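Local coordinates for protein putative agmatinase (Clostridium difficile, PDB 3LHL) that probably hydrolyses agmatine to putrescine and urea, as a manganese-dependent member of the agmatinase subfamily of the arginase family, at residues A[224-237]-A[265-277]. Residues are numbered along the deposited sequence; the frame is centred on the assembly and turned at random.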
# COMPACT_ATOMS: atom_id res chain seq x y z
N TYR A 224 -14.74 6.35 3.96
CA TYR A 224 -14.69 5.18 3.09
C TYR A 224 -15.45 5.32 1.78
O TYR A 224 -15.01 4.82 0.75
CB TYR A 224 -15.19 3.93 3.82
CG TYR A 224 -14.95 2.69 2.99
CD1 TYR A 224 -13.71 2.05 3.02
CD2 TYR A 224 -15.92 2.21 2.11
CE1 TYR A 224 -13.44 0.98 2.17
CE2 TYR A 224 -15.65 1.14 1.25
CZ TYR A 224 -14.41 0.53 1.29
OH TYR A 224 -14.12 -0.51 0.44
N ARG A 225 -16.60 5.97 1.82
CA ARG A 225 -17.41 6.13 0.61
C ARG A 225 -16.64 6.90 -0.46
O ARG A 225 -16.71 6.57 -1.65
CB ARG A 225 -18.72 6.86 0.93
CG ARG A 225 -19.91 6.31 0.17
CD ARG A 225 -21.10 7.25 0.23
NE ARG A 225 -21.33 7.72 1.59
CZ ARG A 225 -22.24 8.63 1.92
NH1 ARG A 225 -23.00 9.18 0.99
NH2 ARG A 225 -22.36 9.01 3.18
N GLU A 226 -15.91 7.93 -0.04
CA GLU A 226 -15.12 8.72 -0.96
C GLU A 226 -13.93 7.90 -1.46
O GLU A 226 -13.63 7.88 -2.65
CB GLU A 226 -14.60 9.99 -0.27
CG GLU A 226 -15.70 10.92 0.23
CD GLU A 226 -15.19 12.00 1.16
OE1 GLU A 226 -14.64 11.66 2.23
OE2 GLU A 226 -15.33 13.19 0.83
N PHE A 227 -13.26 7.21 -0.54
CA PHE A 227 -12.10 6.42 -0.91
C PHE A 227 -12.36 5.29 -1.91
O PHE A 227 -11.59 5.11 -2.85
CB PHE A 227 -11.44 5.81 0.34
CG PHE A 227 -10.13 5.13 0.05
CD1 PHE A 227 -8.98 5.88 -0.18
CD2 PHE A 227 -10.05 3.75 -0.03
CE1 PHE A 227 -7.77 5.27 -0.49
CE2 PHE A 227 -8.84 3.12 -0.35
CZ PHE A 227 -7.70 3.88 -0.58
N GLN A 228 -13.44 4.54 -1.70
CA GLN A 228 -13.73 3.42 -2.59
C GLN A 228 -13.83 3.82 -4.06
O GLN A 228 -13.71 2.97 -4.95
CB GLN A 228 -15.01 2.69 -2.15
CG GLN A 228 -16.31 3.29 -2.63
CD GLN A 228 -17.51 2.54 -2.08
OE1 GLN A 228 -17.46 1.33 -1.88
NE2 GLN A 228 -18.60 3.27 -1.83
N GLU A 229 -14.04 5.10 -4.32
CA GLU A 229 -14.12 5.59 -5.70
C GLU A 229 -12.84 5.29 -6.48
O GLU A 229 -12.87 5.14 -7.70
CB GLU A 229 -14.38 7.10 -5.72
CG GLU A 229 -15.80 7.49 -5.36
CD GLU A 229 -16.82 6.84 -6.28
OE1 GLU A 229 -16.62 6.87 -7.52
OE2 GLU A 229 -17.83 6.31 -5.77
N ILE A 230 -11.71 5.19 -5.78
CA ILE A 230 -10.46 4.91 -6.48
C ILE A 230 -10.50 3.50 -7.07
O ILE A 230 -9.82 3.22 -8.06
CB ILE A 230 -9.22 5.03 -5.56
CG1 ILE A 230 -9.17 3.86 -4.57
CG2 ILE A 230 -9.25 6.35 -4.82
CD1 ILE A 230 -7.79 3.66 -3.96
N PHE A 231 -11.30 2.62 -6.48
CA PHE A 231 -11.39 1.26 -6.99
C PHE A 231 -12.10 1.27 -8.34
O PHE A 231 -11.72 0.55 -9.27
CB PHE A 231 -12.12 0.36 -6.00
CG PHE A 231 -11.45 0.28 -4.66
CD1 PHE A 231 -10.06 0.18 -4.57
CD2 PHE A 231 -12.20 0.29 -3.49
CE1 PHE A 231 -9.43 0.10 -3.34
CE2 PHE A 231 -11.59 0.21 -2.25
CZ PHE A 231 -10.19 0.12 -2.17
N LYS A 232 -13.14 2.10 -8.45
CA LYS A 232 -13.89 2.20 -9.69
C LYS A 232 -13.01 2.83 -10.77
O LYS A 232 -12.99 2.37 -11.92
CB LYS A 232 -15.15 3.05 -9.47
CG LYS A 232 -16.17 2.95 -10.59
CD LYS A 232 -17.38 3.84 -10.32
CE LYS A 232 -17.46 4.98 -11.33
NZ LYS A 232 -16.24 5.86 -11.32
N ILE A 233 -12.27 3.86 -10.39
CA ILE A 233 -11.38 4.57 -11.29
C ILE A 233 -10.29 3.65 -11.85
O ILE A 233 -9.95 3.72 -13.03
CB ILE A 233 -10.73 5.77 -10.57
CG1 ILE A 233 -11.82 6.80 -10.23
CG2 ILE A 233 -9.62 6.37 -11.42
CD1 ILE A 233 -11.38 7.87 -9.27
N ILE A 234 -9.74 2.80 -10.99
CA ILE A 234 -8.72 1.87 -11.43
C ILE A 234 -9.35 0.82 -12.33
O ILE A 234 -8.79 0.46 -13.37
CB ILE A 234 -8.03 1.19 -10.23
CG1 ILE A 234 -7.07 2.17 -9.56
CG2 ILE A 234 -7.29 -0.07 -10.68
CD1 ILE A 234 -6.39 1.63 -8.34
N LYS A 235 -10.52 0.32 -11.94
CA LYS A 235 -11.21 -0.69 -12.73
C LYS A 235 -11.51 -0.22 -14.15
O LYS A 235 -11.38 -1.00 -15.09
CB LYS A 235 -12.52 -1.10 -12.06
CG LYS A 235 -13.38 -2.03 -12.91
CD LYS A 235 -14.62 -2.49 -12.18
CE LYS A 235 -15.48 -3.41 -13.04
NZ LYS A 235 -16.08 -2.70 -14.21
N ASN A 236 -11.91 1.04 -14.31
CA ASN A 236 -12.24 1.57 -15.63
C ASN A 236 -11.04 2.15 -16.37
O ASN A 236 -11.18 2.62 -17.50
CB ASN A 236 -13.33 2.64 -15.52
CG ASN A 236 -14.63 2.11 -14.95
OD1 ASN A 236 -15.04 0.99 -15.25
ND2 ASN A 236 -15.30 2.92 -14.14
N SER A 237 -9.87 2.14 -15.75
CA SER A 237 -8.69 2.70 -16.40
C SER A 237 -7.88 1.65 -17.16
O SER A 237 -8.26 0.49 -17.23
CB SER A 237 -7.77 3.35 -15.37
OG SER A 237 -7.00 2.37 -14.70
N LYS A 265 -12.13 -5.11 3.66
CA LYS A 265 -12.91 -4.73 2.50
C LYS A 265 -12.01 -4.12 1.43
O LYS A 265 -12.17 -4.39 0.24
CB LYS A 265 -14.01 -3.75 2.89
CG LYS A 265 -15.02 -3.46 1.79
CD LYS A 265 -16.16 -2.58 2.30
CE LYS A 265 -17.28 -2.47 1.29
NZ LYS A 265 -18.48 -1.82 1.89
N ILE A 266 -11.06 -3.30 1.85
CA ILE A 266 -10.15 -2.68 0.90
C ILE A 266 -9.33 -3.78 0.23
O ILE A 266 -9.10 -3.75 -0.98
CB ILE A 266 -9.22 -1.66 1.60
CG1 ILE A 266 -10.05 -0.42 2.00
CG2 ILE A 266 -8.07 -1.26 0.69
CD1 ILE A 266 -9.26 0.66 2.70
N LEU A 267 -8.91 -4.76 1.01
CA LEU A 267 -8.14 -5.87 0.47
C LEU A 267 -8.96 -6.57 -0.62
O LEU A 267 -8.45 -6.85 -1.72
CB LEU A 267 -7.80 -6.87 1.58
CG LEU A 267 -7.21 -8.21 1.14
CD1 LEU A 267 -5.91 -7.99 0.38
CD2 LEU A 267 -6.97 -9.08 2.37
N ARG A 268 -10.23 -6.83 -0.33
CA ARG A 268 -11.09 -7.50 -1.30
C ARG A 268 -11.24 -6.73 -2.61
O ARG A 268 -11.00 -7.28 -3.68
CB ARG A 268 -12.49 -7.74 -0.72
CG ARG A 268 -13.38 -8.53 -1.67
CD ARG A 268 -14.81 -8.59 -1.16
NE ARG A 268 -15.45 -7.29 -1.23
CZ ARG A 268 -16.59 -6.98 -0.62
NH1 ARG A 268 -17.21 -7.88 0.13
NH2 ARG A 268 -17.10 -5.76 -0.75
N GLU A 269 -11.64 -5.46 -2.52
CA GLU A 269 -11.84 -4.65 -3.71
C GLU A 269 -10.57 -4.58 -4.57
O GLU A 269 -10.65 -4.65 -5.80
CB GLU A 269 -12.29 -3.23 -3.34
CG GLU A 269 -13.43 -3.19 -2.32
CD GLU A 269 -14.70 -3.90 -2.80
OE1 GLU A 269 -15.67 -3.21 -3.18
OE2 GLU A 269 -14.72 -5.14 -2.78
N LEU A 270 -9.42 -4.45 -3.93
CA LEU A 270 -8.16 -4.37 -4.67
C LEU A 270 -7.85 -5.69 -5.37
O LEU A 270 -7.40 -5.68 -6.51
CB LEU A 270 -7.01 -3.99 -3.74
CG LEU A 270 -6.99 -2.51 -3.33
CD1 LEU A 270 -5.88 -2.27 -2.33
CD2 LEU A 270 -6.79 -1.65 -4.57
N CYS A 271 -8.09 -6.81 -4.70
CA CYS A 271 -7.84 -8.11 -5.32
C CYS A 271 -8.75 -8.23 -6.54
O CYS A 271 -8.31 -8.63 -7.62
CB CYS A 271 -8.15 -9.25 -4.35
SG CYS A 271 -6.89 -9.52 -3.08
N LEU A 272 -10.02 -7.86 -6.37
CA LEU A 272 -10.97 -7.93 -7.47
C LEU A 272 -10.49 -7.09 -8.65
O LEU A 272 -10.38 -7.58 -9.77
CB LEU A 272 -12.34 -7.45 -6.99
CG LEU A 272 -13.03 -8.41 -6.01
CD1 LEU A 272 -14.30 -7.78 -5.46
CD2 LEU A 272 -13.34 -9.72 -6.72
N ILE A 273 -10.19 -5.83 -8.38
CA ILE A 273 -9.72 -4.91 -9.40
C ILE A 273 -8.51 -5.43 -10.18
O ILE A 273 -8.50 -5.42 -11.41
CB ILE A 273 -9.40 -3.53 -8.77
CG1 ILE A 273 -10.52 -2.56 -9.12
CG2 ILE A 273 -8.05 -3.01 -9.21
CD1 ILE A 273 -11.88 -3.05 -8.73
N ILE A 274 -7.49 -5.89 -9.45
CA ILE A 274 -6.28 -6.39 -10.09
C ILE A 274 -6.55 -7.72 -10.80
O ILE A 274 -6.14 -7.90 -11.95
CB ILE A 274 -5.15 -6.58 -9.04
CG1 ILE A 274 -4.85 -5.24 -8.37
CG2 ILE A 274 -3.89 -7.10 -9.72
CD1 ILE A 274 -3.90 -5.35 -7.20
N SER A 275 -7.24 -8.62 -10.12
CA SER A 275 -7.55 -9.93 -10.70
C SER A 275 -8.33 -9.82 -12.00
O SER A 275 -8.09 -10.57 -12.94
CB SER A 275 -8.34 -10.78 -9.70
OG SER A 275 -7.54 -11.10 -8.58
N ASP A 276 -9.26 -8.87 -12.05
CA ASP A 276 -10.07 -8.69 -13.24
C ASP A 276 -9.25 -8.21 -14.43
O ASP A 276 -9.49 -8.65 -15.56
CB ASP A 276 -11.21 -7.70 -12.98
CG ASP A 276 -12.18 -7.61 -14.14
OD1 ASP A 276 -12.77 -8.65 -14.50
OD2 ASP A 276 -12.35 -6.51 -14.71
N LYS A 277 -8.30 -7.32 -14.19
CA LYS A 277 -7.47 -6.80 -15.27
C LYS A 277 -6.60 -7.90 -15.86
O LYS A 277 -6.46 -8.01 -17.07
CB LYS A 277 -6.58 -5.66 -14.78
CG LYS A 277 -7.33 -4.37 -14.53
CD LYS A 277 -6.39 -3.19 -14.43
CE LYS A 277 -7.18 -1.90 -14.28
NZ LYS A 277 -8.23 -1.81 -15.33
O HOH W 1 -15.85 -0.74 -1.73
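E269 CB lies over one face of the F231 ring in a CH-pi contact, 3.7 Å from the centroid. I266 CG2 meets the same ring at its edge. L270 CD2 approaches F231 CE1 obliquely, to 3.4 Å. With I273 these residues form the hole that takes F231 as a knob. F231 CG is anti to its carbonyl carbon (chi1 -60°), which turns the ring into this hole. I230 CG1 lies over one face of the F227 ring, and I266 CD1 touches F227 CE2. The Y224 ring has I266 CG1 at its edge, in plane, while K265 CG comes to 3.4 Å from Y224 OH. A water accepts from Y224 OH and donates to Q228 OE1 and E269 OE1. E269 OE1 also bonds S45 OG, and E269 OE2 is bridged to R268.

In the three-layer alpha/beta fold of the arginase family, helices 224-227 and 229-235 make the beta-alpha-beta crossover from strand 196-202 to its parallel neighbour 240-247. The chain then returns in helix 258-278, on the same sheet face, with L270 touching F92 of strand 90-95. Its 265-277 part is nearly parallel to 229-235, 4° apart; the axes approach to 9.7 Å.

I234 CG2 presses on I273 CG2 at a tight 3.4 Å. K277 NZ donates to S237 O at 3.0 Å, from above the carbonyl plane, and weakly to K235 O. S237 OG hydrogen-bonds I234 O at 2.9 Å; S237 N reaches that oxygen from the same face.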